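Exopolygalacturonase (Yersinia enterocolitica, PDB 2UVF) hydrolyses the pectin polymer polygalacturonic acid from its chain end, as a family 28 glycoside hydrolase built on a parallel beta-helix. Local coordinates at residues F106-I110 / N484-R488; F431-A437 / M458-G464; Q493-L499 / N536-K542; L561-T567 / T581-G587. All coordinates share one frame. Where two conformers were deposited one is given. Residue numbers count along the deposited sequence, not the author numbering.

Contact 1 of 4, residues F106-I110 / N484-R488; sequences FQHKI and NNAMR. With SO4 (sulfate ion), chain E.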
loop_
_atom_site.group_PDB
_atom_site.type_symbol
_atom_site.label_atom_id
_atom_site.label_comp_id
_atom_site.label_asym_id
_atom_site.label_seq_id
_atom_site.Cartn_x
_atom_site.Cartn_y
_atom_site.Cartn_z
ATOM N N PHE A 106 20.099 18.015 3.345
ATOM C CA PHE A 106 20.166 17.303 2.071
ATOM C C PHE A 106 18.800 16.769 1.624
ATOM O O PHE A 106 18.451 16.858 0.452
ATOM C CB PHE A 106 21.229 16.197 2.121
ATOM C CG PHE A 106 21.209 15.281 0.929
ATOM C CD1 PHE A 106 21.968 15.574 -0.212
ATOM C CD2 PHE A 106 20.428 14.115 0.939
ATOM C CE1 PHE A 106 21.963 14.708 -1.313
ATOM C CE2 PHE A 106 20.388 13.268 -0.167
ATOM C CZ PHE A 106 21.159 13.559 -1.293
ATOM N N GLN A 107 18.034 16.243 2.573
ATOM C CA GLN A 107 16.763 15.558 2.317
ATOM C C GLN A 107 15.612 16.502 1.993
ATOM O O GLN A 107 15.428 17.534 2.657
ATOM C CB GLN A 107 16.379 14.664 3.514
ATOM C CG GLN A 107 17.275 13.416 3.735
ATOM C CD GLN A 107 17.102 12.353 2.671
ATOM O OE1 GLN A 107 16.194 12.430 1.840
ATOM N NE2 GLN A 107 17.985 11.370 2.673
ATOM N N HIS A 108 14.847 16.149 0.955
ATOM C CA HIS A 108 13.605 16.844 0.629
ATOM C C HIS A 108 12.671 16.821 1.834
ATOM O O HIS A 108 12.334 15.758 2.355
ATOM C CB HIS A 108 12.892 16.201 -0.584
ATOM C CG HIS A 108 11.643 16.930 -0.984
ATOM N ND1 HIS A 108 11.653 18.005 -1.848
ATOM C CD2 HIS A 108 10.355 16.773 -0.593
ATOM C CE1 HIS A 108 10.423 18.471 -1.980
ATOM N NE2 HIS A 108 9.619 17.743 -1.229
ATOM N N LYS A 109 12.258 18.001 2.280
ATOM C CA LYS A 109 11.305 18.121 3.383
ATOM C C LYS A 109 9.869 18.026 2.873
ATOM O O LYS A 109 9.386 18.893 2.156
ATOM C CB LYS A 109 11.516 19.425 4.172
ATOM C CG LYS A 109 12.947 19.635 4.724
ATOM C CD LYS A 109 13.224 21.153 4.860
ATOM C CE LYS A 109 14.701 21.478 5.132
ATOM N NZ LYS A 109 15.535 21.445 3.889
ATOM N N ILE A 110 9.183 16.962 3.272
ATOM C CA ILE A 110 7.803 16.735 2.867
ATOM C C ILE A 110 6.843 17.646 3.639
ATOM O O ILE A 110 7.183 18.167 4.692
ATOM C CB ILE A 110 7.420 15.230 2.984
ATOM C CG1 ILE A 110 7.394 14.765 4.444
ATOM C CG2 ILE A 110 8.389 14.366 2.157
ATOM C CD1 ILE A 110 6.636 13.462 4.678
ATOM N N ASN A 484 8.445 14.526 -4.466
ATOM C CA ASN A 484 8.404 15.078 -3.124
ATOM C C ASN A 484 8.510 13.975 -2.076
ATOM O O ASN A 484 7.757 13.936 -1.114
ATOM C CB ASN A 484 7.137 15.888 -2.925
ATOM C CG ASN A 484 7.079 17.096 -3.818
ATOM O OD1 ASN A 484 8.105 17.566 -4.311
ATOM N ND2 ASN A 484 5.875 17.609 -4.032
ATOM N N ASN A 485 9.465 13.081 -2.298
ATOM C CA ASN A 485 9.726 11.956 -1.407
ATOM C C ASN A 485 11.163 12.007 -0.973
ATOM O O ASN A 485 12.043 12.322 -1.775
ATOM C CB ASN A 485 9.496 10.622 -2.134
ATOM C CG ASN A 485 8.068 10.424 -2.552
ATOM O OD1 ASN A 485 7.786 10.017 -3.681
ATOM N ND2 ASN A 485 7.158 10.703 -1.662
ATOM N N ALA A 486 11.402 11.647 0.288
ATOM C CA ALA A 486 12.753 11.558 0.809
ATOM C C ALA A 486 13.092 10.146 1.231
ATOM O O ALA A 486 12.288 9.466 1.852
ATOM C CB ALA A 486 12.960 12.546 1.970
ATOM N N MET A 487 14.312 9.713 0.918
ATOM C CA MET A 487 14.675 8.320 1.134
ATOM C C MET A 487 16.084 8.155 1.681
ATOM O O MET A 487 16.980 8.906 1.324
ATOM C CB MET A 487 14.520 7.525 -0.159
ATOM C CG MET A 487 13.247 7.859 -0.950
ATOM S SD MET A 487 12.765 6.561 -2.119
ATOM C CE MET A 487 13.704 6.894 -3.571
ATOM N N ARG A 488 16.268 7.173 2.559
ATOM C CA ARG A 488 17.563 6.999 3.225
ATOM C C ARG A 488 17.854 5.520 3.421
ATOM O O ARG A 488 16.993 4.771 3.874
ATOM C CB ARG A 488 17.594 7.760 4.569
ATOM C CG ARG A 488 18.748 7.412 5.490
ATOM C CD ARG A 488 19.024 8.455 6.555
ATOM N NE ARG A 488 20.477 8.509 6.788
ATOM C CZ ARG A 488 21.086 7.950 7.831
ATOM N NH1 ARG A 488 20.365 7.339 8.767
ATOM N NH2 ARG A 488 22.405 8.003 7.949
HETATM S S SO4 E . 25.018 10.035 6.291
HETATM O O1 SO4 E . 23.796 10.471 6.981
HETATM O O2 SO4 E . 26.170 10.395 7.123
HETATM O O3 SO4 E . 24.995 8.580 6.104
HETATM O O4 SO4 E . 25.132 10.712 4.994
#
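This is a domain interface: the loop 106-110, from the fibronectin type III-like region, lies on a strand of the catalytic beta-helix. The direction from Q107 CA to I110 CA and that from N484 CA to R488 CA differ by 135°, and no strand pairing joins the segments. Q107 makes a direct hydrogen bond, NE2 to M487 O at 3.0 Å (N-H...O 147°); its OE1 is bonded to T528 of the adjacent strand. A486 is small enough for the loop to approach closely, its CB lying 3.3 Å from H108 O and 3.2 Å from Q107 OE1. H108 CE1 comes within 3.4 Å of N484 OD1, whose hydrogen-bonding partner is N526, and I110 CG2 lies 3.4 Å from N484 O. R488 NH2 bonds a sulfate, probably from the crystallisation liquor, at 3.0 Å from O1 and 3.2 Å from O3. Strand 476-490, which includes A486 to R488, runs between strands 448-459 and 518-532, while helix 92-100 sends F98 against Q107, A486 and R488.

Contact 2 of 4, residues F431-A437 / M458-G464; sequences FRMGHGA and MYLTDIG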
loop_
_atom_site.group_PDB
_atom_site.type_symbol
_atom_site.label_atom_id
_atom_site.label_comp_id
_atom_site.label_asym_id
_atom_site.label_seq_id
_atom_site.Cartn_x
_atom_site.Cartn_y
_atom_site.Cartn_z
ATOM N N PHE A 431 7.669 4.391 4.910
ATOM C CA PHE A 431 8.025 3.041 4.475
ATOM C C PHE A 431 9.309 2.651 5.179
ATOM O O PHE A 431 10.290 3.388 5.092
ATOM C CB PHE A 431 8.205 2.973 2.949
ATOM C CG PHE A 431 7.002 3.429 2.180
ATOM C CD1 PHE A 431 6.057 2.515 1.737
ATOM C CD2 PHE A 431 6.818 4.783 1.887
ATOM C CE1 PHE A 431 4.925 2.935 1.024
ATOM C CE2 PHE A 431 5.700 5.218 1.174
ATOM C CZ PHE A 431 4.747 4.293 0.734
ATOM N N ARG A 432 9.284 1.564 5.940
ATOM C CA ARG A 432 10.502 1.010 6.493
ATOM C C ARG A 432 10.935 -0.130 5.567
ATOM O O ARG A 432 11.117 0.094 4.395
ATOM C CB ARG A 432 10.331 0.579 7.957
ATOM C CG ARG A 432 11.640 0.524 8.748
ATOM C CD ARG A 432 11.389 0.256 10.228
ATOM N NE ARG A 432 12.615 -0.055 10.948
ATOM C CZ ARG A 432 13.227 -1.238 10.928
ATOM N NH1 ARG A 432 14.353 -1.412 11.620
ATOM N NH2 ARG A 432 12.731 -2.248 10.202
ATOM N N MET A 433 11.078 -1.345 6.072
ATOM C CA MET A 433 11.482 -2.459 5.202
ATOM C C MET A 433 10.355 -2.945 4.311
ATOM O O MET A 433 9.170 -2.768 4.621
ATOM C CB MET A 433 12.161 -3.603 5.990
ATOM C CG MET A 433 13.384 -3.091 6.714
ATOM S SD MET A 433 14.507 -4.243 7.425
ATOM C CE MET A 433 14.943 -5.251 6.021
ATOM N N GLY A 434 10.743 -3.525 3.178
ATOM C CA GLY A 434 9.791 -4.046 2.201
ATOM C C GLY A 434 10.471 -4.073 0.854
ATOM O O GLY A 434 11.525 -3.488 0.697
ATOM N N HIS A 435 9.862 -4.741 -0.118
ATOM C CA HIS A 435 10.513 -5.016 -1.387
ATOM C C HIS A 435 10.404 -3.834 -2.338
ATOM O O HIS A 435 11.021 -3.828 -3.399
ATOM C CB HIS A 435 9.908 -6.270 -2.046
ATOM C CG HIS A 435 10.261 -7.553 -1.374
ATOM N ND1 HIS A 435 10.671 -7.625 -0.057
ATOM C CD2 HIS A 435 10.235 -8.829 -1.831
ATOM C CE1 HIS A 435 10.892 -8.888 0.262
ATOM N NE2 HIS A 435 10.618 -9.639 -0.791
ATOM N N GLY A 436 9.599 -2.840 -1.962
ATOM C CA GLY A 436 9.482 -1.639 -2.758
ATOM C C GLY A 436 8.354 -0.810 -2.205
ATOM O O GLY A 436 7.296 -1.337 -1.907
ATOM N N ALA A 437 8.589 0.481 -2.040
ATOM C CA ALA A 437 7.569 1.377 -1.500
ATOM C C ALA A 437 6.358 1.396 -2.420
ATOM O O ALA A 437 5.232 1.126 -1.988
ATOM C CB ALA A 437 8.122 2.786 -1.328
ATOM N N MET A 458 10.991 7.153 3.054
ATOM C CA MET A 458 11.390 5.743 3.006
ATOM C C MET A 458 12.727 5.553 3.717
ATOM O O MET A 458 13.700 6.241 3.406
ATOM C CB MET A 458 11.537 5.262 1.561
ATOM C CG MET A 458 10.280 5.257 0.745
ATOM S SD MET A 458 9.714 6.904 0.267
ATOM C CE MET A 458 8.477 6.391 -0.905
ATOM N N TYR A 459 12.761 4.616 4.659
ATOM C CA TYR A 459 13.978 4.301 5.393
ATOM C C TYR A 459 14.164 2.794 5.436
ATOM O O TYR A 459 13.330 2.112 5.991
ATOM C CB TYR A 459 13.897 4.900 6.815
ATOM C CG TYR A 459 15.070 4.533 7.681
ATOM C CD1 TYR A 459 16.368 4.908 7.334
ATOM C CD2 TYR A 459 14.891 3.806 8.850
ATOM C CE1 TYR A 459 17.471 4.540 8.139
ATOM C CE2 TYR A 459 15.971 3.454 9.665
ATOM C CZ TYR A 459 17.243 3.825 9.305
ATOM O OH TYR A 459 18.298 3.443 10.100
ATOM N N LEU A 460 15.234 2.292 4.811
ATOM C CA LEU A 460 15.636 0.855 4.776
ATOM C C LEU A 460 14.873 -0.012 3.771
ATOM O O LEU A 460 15.152 -1.229 3.627
ATOM C CB LEU A 460 15.620 0.174 6.166
ATOM C CG LEU A 460 16.505 0.746 7.281
ATOM C CD1 LEU A 460 16.182 0.017 8.583
ATOM C CD2 LEU A 460 17.983 0.688 6.973
ATOM N N THR A 461 13.928 0.617 3.066
ATOM C CA THR A 461 13.117 -0.062 2.033
ATOM C C THR A 461 14.069 -0.538 0.930
ATOM O O THR A 461 15.138 0.033 0.786
ATOM C CB THR A 461 12.063 0.920 1.445
ATOM O OG1 THR A 461 11.723 1.892 2.444
ATOM C CG2 THR A 461 10.797 0.179 0.983
ATOM N N ASP A 462 13.699 -1.564 0.165
ATOM C CA ASP A 462 14.579 -2.061 -0.897
ATOM C C ASP A 462 14.674 -1.061 -2.059
ATOM O O ASP A 462 15.765 -0.784 -2.576
ATOM C CB ASP A 462 14.119 -3.438 -1.419
ATOM C CG ASP A 462 14.436 -4.572 -0.464
ATOM O OD1 ASP A 462 14.974 -4.302 0.622
ATOM O OD2 ASP A 462 14.142 -5.742 -0.796
ATOM N N ILE A 463 13.519 -0.540 -2.469
ATOM C CA ILE A 463 13.386 0.222 -3.694
ATOM C C ILE A 463 12.342 1.297 -3.437
ATOM O O ILE A 463 11.386 1.051 -2.717
ATOM C CB ILE A 463 13.020 -0.728 -4.928
ATOM C CG1 ILE A 463 14.148 -1.741 -5.180
ATOM C CG2 ILE A 463 12.758 0.071 -6.202
ATOM C CD1 ILE A 463 13.807 -2.925 -6.093
ATOM N N GLY A 464 12.529 2.490 -4.002
ATOM C CA GLY A 464 11.476 3.514 -3.970
ATOM C C GLY A 464 10.339 3.226 -4.951
ATOM O O GLY A 464 9.203 2.997 -4.563
HETATM O O HOH W 1 13.805 -3.373 3.223
HETATM O O HOH W 2 13.312 -6.020 -3.391
#
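F431, R432 and T461 have the largest areas buried by the opposite segment (69, 64 and 62 Å²), and the two segments belong to successive turns of the parallel beta-helix. F431 forms the parallel bridge with M458 (CA-CA 4.6 Å). Its O accepts a nearly linear hydrogen bond from Y459 N (2.8 Å, 171°), and its ring meets M458 in a Met-aromatic contact, with SD 5.0 Å from the ring centroid and 59° off the normal. M458 CE also touches F431 CD2 and A437 CB, both at 3.6 Å. R432 CA approaches Y459 O at 3.1 Å in a CA-H...O contact; its guanidinium carries L460 CD1 over one face and forms salt bridges with E285 and D399. T461 OG1 donates to R432 O at 2.7 Å, and T461 CG2 packs 3.7 Å from G434 O.

Further along, D462 N donates to G434 O (3.0 Å) and A437 N to I463 O (2.9 Å). G434, at phi/psi 156/168, has a backbone conformation that calls for glycine. One water accepts from G434 N at 3.1 Å; another donates to H435 O at 3.2 Å and D462 OD2 at 2.7 Å. Backbone hydrogen bonds thus carry the stacking round the bend, with an apolar inner side at F431, M458 and A437 and a polar outer side, hydrated at D462, where the H435 side chain lies about 2 Å from bound nickel.

Contact 3 of 4, residues Q493-L499 / N536-K542; sequences QVMVMTL and NPSIEIK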
loop_
_atom_site.group_PDB
_atom_site.type_symbol
_atom_site.label_atom_id
_atom_site.label_comp_id
_atom_site.label_asym_id
_atom_site.label_seq_id
_atom_site.Cartn_x
_atom_site.Cartn_y
_atom_site.Cartn_z
ATOM N N GLN A 493 17.822 -0.289 -4.786
ATOM C CA GLN A 493 17.808 0.684 -5.866
ATOM C C GLN A 493 16.806 1.790 -5.629
ATOM O O GLN A 493 15.864 1.612 -4.875
ATOM C CB GLN A 493 17.445 -0.031 -7.150
ATOM C CG GLN A 493 18.339 -1.229 -7.435
ATOM C CD GLN A 493 17.839 -2.010 -8.600
ATOM O OE1 GLN A 493 16.938 -2.831 -8.468
ATOM N NE2 GLN A 493 18.398 -1.747 -9.754
ATOM N N VAL A 494 17.010 2.920 -6.296
ATOM C CA VAL A 494 16.110 4.067 -6.234
ATOM C C VAL A 494 14.857 3.850 -7.100
ATOM O O VAL A 494 13.723 3.994 -6.629
ATOM C CB VAL A 494 16.846 5.374 -6.668
ATOM C CG1 VAL A 494 15.904 6.536 -6.717
ATOM C CG2 VAL A 494 18.053 5.672 -5.757
ATOM N N MET A 495 15.074 3.545 -8.373
ATOM C CA MET A 495 13.987 3.264 -9.296
ATOM C C MET A 495 14.380 2.120 -10.224
ATOM O O MET A 495 15.516 2.049 -10.689
ATOM C CB MET A 495 13.586 4.513 -10.092
ATOM C CG MET A 495 12.441 4.293 -11.068
ATOM S SD MET A 495 11.833 5.796 -11.841
ATOM C CE MET A 495 13.132 6.140 -13.040
ATOM N N VAL A 496 13.438 1.212 -10.455
ATOM C CA VAL A 496 13.594 0.166 -11.477
ATOM C C VAL A 496 12.361 0.104 -12.375
ATOM O O VAL A 496 11.231 0.306 -11.932
ATOM C CB VAL A 496 13.887 -1.240 -10.886
ATOM C CG1 VAL A 496 14.401 -2.178 -11.970
ATOM C CG2 VAL A 496 14.903 -1.156 -9.788
ATOM N N MET A 497 12.617 -0.122 -13.657
ATOM C CA MET A 497 11.604 -0.321 -14.675
ATOM C C MET A 497 12.142 -1.446 -15.556
ATOM O O MET A 497 12.927 -1.195 -16.471
ATOM C CB MET A 497 11.428 0.940 -15.511
ATOM C CG MET A 497 11.120 2.209 -14.737
ATOM S SD MET A 497 10.777 3.582 -15.859
ATOM C CE MET A 497 9.249 3.073 -16.615
ATOM N N THR A 498 11.767 -2.686 -15.257
ATOM C CA THR A 498 12.188 -3.823 -16.077
ATOM C C THR A 498 11.038 -4.346 -16.915
ATOM O O THR A 498 9.888 -4.346 -16.468
ATOM C CB THR A 498 12.816 -4.967 -15.260
ATOM O OG1 THR A 498 12.155 -5.088 -13.994
ATOM C CG2 THR A 498 14.284 -4.699 -15.025
ATOM N N LEU A 499 11.369 -4.758 -18.141
ATOM C CA LEU A 499 10.413 -5.308 -19.114
ATOM C C LEU A 499 11.068 -6.518 -19.772
ATOM O O LEU A 499 11.964 -6.377 -20.617
ATOM C CB LEU A 499 10.056 -4.261 -20.172
ATOM C CG LEU A 499 8.630 -4.138 -20.717
ATOM C CD1 LEU A 499 8.555 -2.957 -21.678
ATOM C CD2 LEU A 499 8.131 -5.417 -21.386
ATOM N N ASN A 536 23.188 -3.222 -7.276
ATOM C CA ASN A 536 22.635 -3.033 -8.605
ATOM C C ASN A 536 22.473 -1.533 -8.865
ATOM O O ASN A 536 22.657 -0.735 -7.944
ATOM C CB ASN A 536 21.351 -3.857 -8.832
ATOM C CG ASN A 536 21.626 -5.215 -9.519
ATOM O OD1 ASN A 536 22.624 -5.892 -9.221
ATOM N ND2 ASN A 536 20.736 -5.609 -10.445
ATOM N N PRO A 537 22.161 -1.146 -10.117
ATOM C CA PRO A 537 22.206 0.261 -10.472
ATOM C C PRO A 537 21.200 1.084 -9.683
ATOM O O PRO A 537 20.105 0.605 -9.419
ATOM C CB PRO A 537 21.842 0.251 -11.960
ATOM C CG PRO A 537 22.145 -1.159 -12.422
ATOM C CD PRO A 537 21.750 -1.981 -11.266
ATOM N N SER A 538 21.577 2.311 -9.325
ATOM C CA SER A 538 20.689 3.211 -8.587
ATOM C C SER A 538 19.388 3.466 -9.340
ATOM O O SER A 538 18.309 3.365 -8.766
ATOM C CB SER A 538 21.397 4.540 -8.237
ATOM O OG SER A 538 21.860 5.239 -9.385
ATOM N N ILE A 539 19.503 3.821 -10.615
ATOM C CA ILE A 539 18.367 3.941 -11.511
ATOM C C ILE A 539 18.595 2.864 -12.584
ATOM O O ILE A 539 19.671 2.789 -13.186
ATOM C CB ILE A 539 18.220 5.376 -12.105
ATOM C CG1 ILE A 539 17.994 6.409 -10.988
ATOM C CG2 ILE A 539 17.070 5.430 -13.115
ATOM C CD1 ILE A 539 17.850 7.888 -11.452
ATOM N N GLU A 540 17.614 1.986 -12.763
ATOM C CA GLU A 540 17.774 0.876 -13.672
ATOM C C GLU A 540 16.547 0.656 -14.512
ATOM O O GLU A 540 15.488 0.272 -14.020
ATOM C CB GLU A 540 18.154 -0.414 -12.950
ATOM C CG GLU A 540 18.281 -1.585 -13.904
ATOM C CD GLU A 540 18.655 -2.868 -13.224
ATOM O OE1 GLU A 540 18.330 -3.020 -12.029
ATOM O OE2 GLU A 540 19.279 -3.731 -13.892
ATOM N N ILE A 541 16.725 0.907 -15.800
ATOM C CA ILE A 541 15.689 0.764 -16.804
ATOM C C ILE A 541 16.208 -0.312 -17.762
ATOM O O ILE A 541 17.359 -0.256 -18.199
ATOM C CB ILE A 541 15.423 2.142 -17.495
ATOM C CG1 ILE A 541 14.814 3.137 -16.480
ATOM C CG2 ILE A 541 14.529 1.990 -18.703
ATOM C CD1 ILE A 541 15.070 4.605 -16.762
ATOM N N LYS A 542 15.384 -1.327 -18.025
ATOM C CA LYS A 542 15.720 -2.390 -18.986
ATOM C C LYS A 542 14.474 -2.971 -19.664
ATOM O O LYS A 542 13.518 -3.376 -18.996
ATOM C CB LYS A 542 16.505 -3.524 -18.321
ATOM C CG LYS A 542 17.400 -4.283 -19.302
ATOM C CD LYS A 542 17.414 -5.798 -19.081
ATOM C CE LYS A 542 18.218 -6.507 -20.177
ATOM N NZ LYS A 542 17.750 -6.213 -21.584
#
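M495, M497, I539 and I541 form the apolar centre where two successive turns of the parallel beta-helix stack, all on one face of the strand pair. M495 CE lies 4.0 Å from I539 CG2 and 4.5 Å from I541 CD1, while M497 SD is 4.1 Å from I541 CG1. The strand axes approach to 4.7 Å at an angle of 11°, and bridges match M495 with I539, V496 with E540, M497 with I541 and T498 with K542. The hydrogen bonds alternate as parallel pairing requires: E540 N to M495 O (3.0 Å), M497 N to E540 O (2.9 Å), K542 N to M497 O (2.9 Å) and L499 N to K542 O (2.7 Å). At the corner before the strand, S538 O receives both V494 N at 2.8 Å and M495 N at 3.3 Å.

On the other face stand V496, E540, T498 and K542, with T498 CG2 touching K542 CB at 4.1 Å. The polar edge is set by Q493, whose NE2 donates to E540 OE1 at 2.6 Å (154°) and to P537 O at 2.9 Å (157°), tying the side chain to both the loop and the strand. Strand 463-470 pairs with 493-499 and strand 568-573 with 539-542, placing the pair mid-sheet, while F519, F522 and L524 of strand 518-532 and V554 of strand 551-562 pack against the methionines of the apolar face.

Contact 4 of 4, residues L561-T567 / T581-G587; sequences LNNVTPT and TFTELRG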
loop_
_atom_site.group_PDB
_atom_site.type_symbol
_atom_site.label_atom_id
_atom_site.label_comp_id
_atom_site.label_asym_id
_atom_site.label_seq_id
_atom_site.Cartn_x
_atom_site.Cartn_y
_atom_site.Cartn_z
ATOM N N LEU A 561 21.218 12.299 -5.337
ATOM C CA LEU A 561 21.554 10.958 -4.930
ATOM C C LEU A 561 22.936 10.932 -4.283
ATOM O O LEU A 561 23.957 11.158 -4.958
ATOM C CB LEU A 561 21.511 10.009 -6.143
ATOM C CG LEU A 561 20.189 9.847 -6.882
ATOM C CD1 LEU A 561 20.293 8.894 -8.027
ATOM C CD2 LEU A 561 19.189 9.344 -5.933
ATOM N N ASN A 562 22.980 10.669 -2.978
ATOM C CA ASN A 562 24.255 10.556 -2.311
ATOM C C ASN A 562 24.583 9.114 -1.954
ATOM O O ASN A 562 23.729 8.389 -1.418
ATOM C CB ASN A 562 24.279 11.433 -1.060
ATOM C CG ASN A 562 25.648 11.519 -0.453
ATOM O OD1 ASN A 562 26.555 12.118 -1.020
ATOM N ND2 ASN A 562 25.816 10.904 0.693
ATOM N N ASN A 563 25.820 8.714 -2.259
ATOM C CA ASN A 563 26.335 7.396 -1.924
ATOM C C ASN A 563 25.465 6.275 -2.509
ATOM O O ASN A 563 24.924 5.427 -1.790
ATOM C CB ASN A 563 26.533 7.248 -0.408
ATOM C CG ASN A 563 27.068 5.880 -0.015
ATOM O OD1 ASN A 563 26.661 5.322 0.996
ATOM N ND2 ASN A 563 27.969 5.334 -0.819
ATOM N N VAL A 564 25.329 6.319 -3.829
ATOM C CA VAL A 564 24.639 5.303 -4.603
ATOM C C VAL A 564 25.574 4.813 -5.742
ATOM O O VAL A 564 26.551 5.494 -6.116
ATOM C CB VAL A 564 23.274 5.816 -5.182
ATOM C CG1 VAL A 564 22.383 6.412 -4.097
ATOM C CG2 VAL A 564 23.479 6.823 -6.343
ATOM N N THR A 565 25.263 3.645 -6.282
ATOM C CA THR A 565 25.965 3.112 -7.449
ATOM C C THR A 565 25.525 3.859 -8.717
ATOM O O THR A 565 24.447 4.522 -8.733
ATOM C CB THR A 565 25.679 1.619 -7.649
ATOM O OG1 THR A 565 24.297 1.449 -7.950
ATOM C CG2 THR A 565 26.017 0.841 -6.433
ATOM N N PRO A 566 26.360 3.786 -9.781
ATOM C CA PRO A 566 25.980 4.347 -11.083
ATOM C C PRO A 566 24.696 3.739 -11.677
ATOM O O PRO A 566 24.308 2.634 -11.306
ATOM C CB PRO A 566 27.198 4.010 -11.963
ATOM C CG PRO A 566 28.346 3.897 -10.997
ATOM C CD PRO A 566 27.731 3.239 -9.796
ATOM N N THR A 567 24.066 4.466 -12.608
ATOM C CA THR A 567 22.844 4.049 -13.281
ATOM C C THR A 567 23.114 2.992 -14.361
ATOM O O THR A 567 24.244 2.855 -14.818
ATOM C CB THR A 567 22.159 5.241 -13.995
ATOM O OG1 THR A 567 23.017 5.732 -15.041
ATOM C CG2 THR A 567 21.805 6.380 -13.006
ATOM N N THR A 581 21.724 15.198 -9.439
ATOM C CA THR A 581 23.055 15.402 -8.867
ATOM C C THR A 581 23.528 14.210 -8.039
ATOM O O THR A 581 22.952 13.901 -6.983
ATOM C CB THR A 581 23.126 16.731 -8.011
ATOM O OG1 THR A 581 22.631 17.827 -8.784
ATOM C CG2 THR A 581 24.566 17.048 -7.567
ATOM N N PHE A 582 24.592 13.565 -8.507
ATOM C CA PHE A 582 25.242 12.469 -7.785
ATOM C C PHE A 582 26.442 13.015 -7.023
ATOM O O PHE A 582 27.356 13.585 -7.624
ATOM C CB PHE A 582 25.742 11.368 -8.739
ATOM C CG PHE A 582 24.668 10.752 -9.616
ATOM C CD1 PHE A 582 24.217 11.408 -10.764
ATOM C CD2 PHE A 582 24.161 9.479 -9.326
ATOM C CE1 PHE A 582 23.222 10.824 -11.580
ATOM C CE2 PHE A 582 23.195 8.875 -10.132
ATOM C CZ PHE A 582 22.718 9.543 -11.258
ATOM N N THR A 583 26.416 12.879 -5.703
ATOM C CA THR A 583 27.582 13.136 -4.846
ATOM C C THR A 583 27.961 11.807 -4.215
ATOM O O THR A 583 27.122 10.935 -4.127
ATOM C CB THR A 583 27.267 14.199 -3.761
ATOM O OG1 THR A 583 25.996 13.907 -3.154
ATOM C CG2 THR A 583 27.210 15.611 -4.396
ATOM N N GLU A 584 29.216 11.640 -3.799
ATOM C CA GLU A 584 29.725 10.355 -3.264
ATOM C C GLU A 584 29.294 9.098 -4.045
ATOM O O GLU A 584 29.017 8.051 -3.457
ATOM C CB GLU A 584 29.395 10.173 -1.771
ATOM C CG GLU A 584 29.773 11.337 -0.885
ATOM C CD GLU A 584 31.256 11.440 -0.642
ATOM O OE1 GLU A 584 31.995 10.499 -0.977
ATOM O OE2 GLU A 584 31.682 12.454 -0.080
ATOM N N LEU A 585 29.265 9.204 -5.368
ATOM C CA LEU A 585 28.925 8.082 -6.239
ATOM C C LEU A 585 29.827 6.881 -5.956
ATOM O O LEU A 585 31.024 7.050 -5.752
ATOM C CB LEU A 585 29.051 8.522 -7.702
ATOM C CG LEU A 585 28.872 7.512 -8.824
ATOM C CD1 LEU A 585 27.409 7.186 -9.051
ATOM C CD2 LEU A 585 29.491 8.087 -10.056
ATOM N N ARG A 586 29.249 5.680 -5.915
ATOM C CA ARG A 586 30.023 4.444 -5.734
ATOM C C ARG A 586 30.414 3.856 -7.089
ATOM O O ARG A 586 29.943 2.796 -7.485
ATOM C CB ARG A 586 29.247 3.411 -4.911
ATOM C CG ARG A 586 29.340 3.607 -3.429
ATOM C CD ARG A 586 29.322 2.260 -2.679
ATOM N NE ARG A 586 28.188 1.421 -3.052
ATOM C CZ ARG A 586 26.910 1.717 -2.822
ATOM N NH1 ARG A 586 26.563 2.848 -2.210
ATOM N NH2 ARG A 586 25.971 0.878 -3.217
ATOM N N GLY A 587 31.288 4.576 -7.786
ATOM C CA GLY A 587 31.631 4.315 -9.186
ATOM C C GLY A 587 32.266 5.576 -9.737
ATOM O O GLY A 587 32.284 6.612 -9.051
HETATM O O HOH W 3 25.720 9.299 -5.656
#
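Near the C-terminal end of the beta-helix, two consecutive turns meet here, and four main-chain hydrogen bonds cross between them. L561 N donates to T581 O (2.9 Å, 172°), T583 N to L561 O (3.1 Å) and N563 N to T583 O (3.2 Å), in register with the parallel bridges L561-F582 and N562-T583. A water gives its two protons to L561 O (2.7 Å) and T583 O (2.6 Å). Past the strands, R586 N donates to V564 O at 2.7 Å and 178°. Among side chains, T583 OG1 donates to N562 OD1 (2.8 Å), while N562 ND2 is bonded to D530. T565 OG1 has N536 O, and T567 OG1 has P590 O. F582 contributes much of the apolar contact, CE2 being 3.6 Å from L561 CD1 and CZ 3.7 Å from T567 CG2, and P566 CG lies 3.9 Å from L585 CD1. Main-chain pairing therefore continues beyond the ends of the strands, with the R586 guanidinium bonded to S532 O and, weakly, to G534 O.

Contacts 2, 3 and 4 join turns of one beta-helix, and contact 1 brings the N-terminal region onto it. Contact 1 meets contact 2 through strand pairing, R488 N to M458 O and A486 O to M458 N both being 2.9 Å. Contact 3 adjoins contact 2, with D462 O 3.1 Å from Q493 N, and contact 4, with N536 O 2.7 Å from T565 OG1; centres are 14 Å apart in both cases. F106 CZ reaches N562 CB at 3.8 Å, linking contacts 1 and 4. The H435 side chain of contact 2 lies about 2 Å from a nickel ion, and that of T498 in contact 3 about 10 Å from bound galacturonic acid.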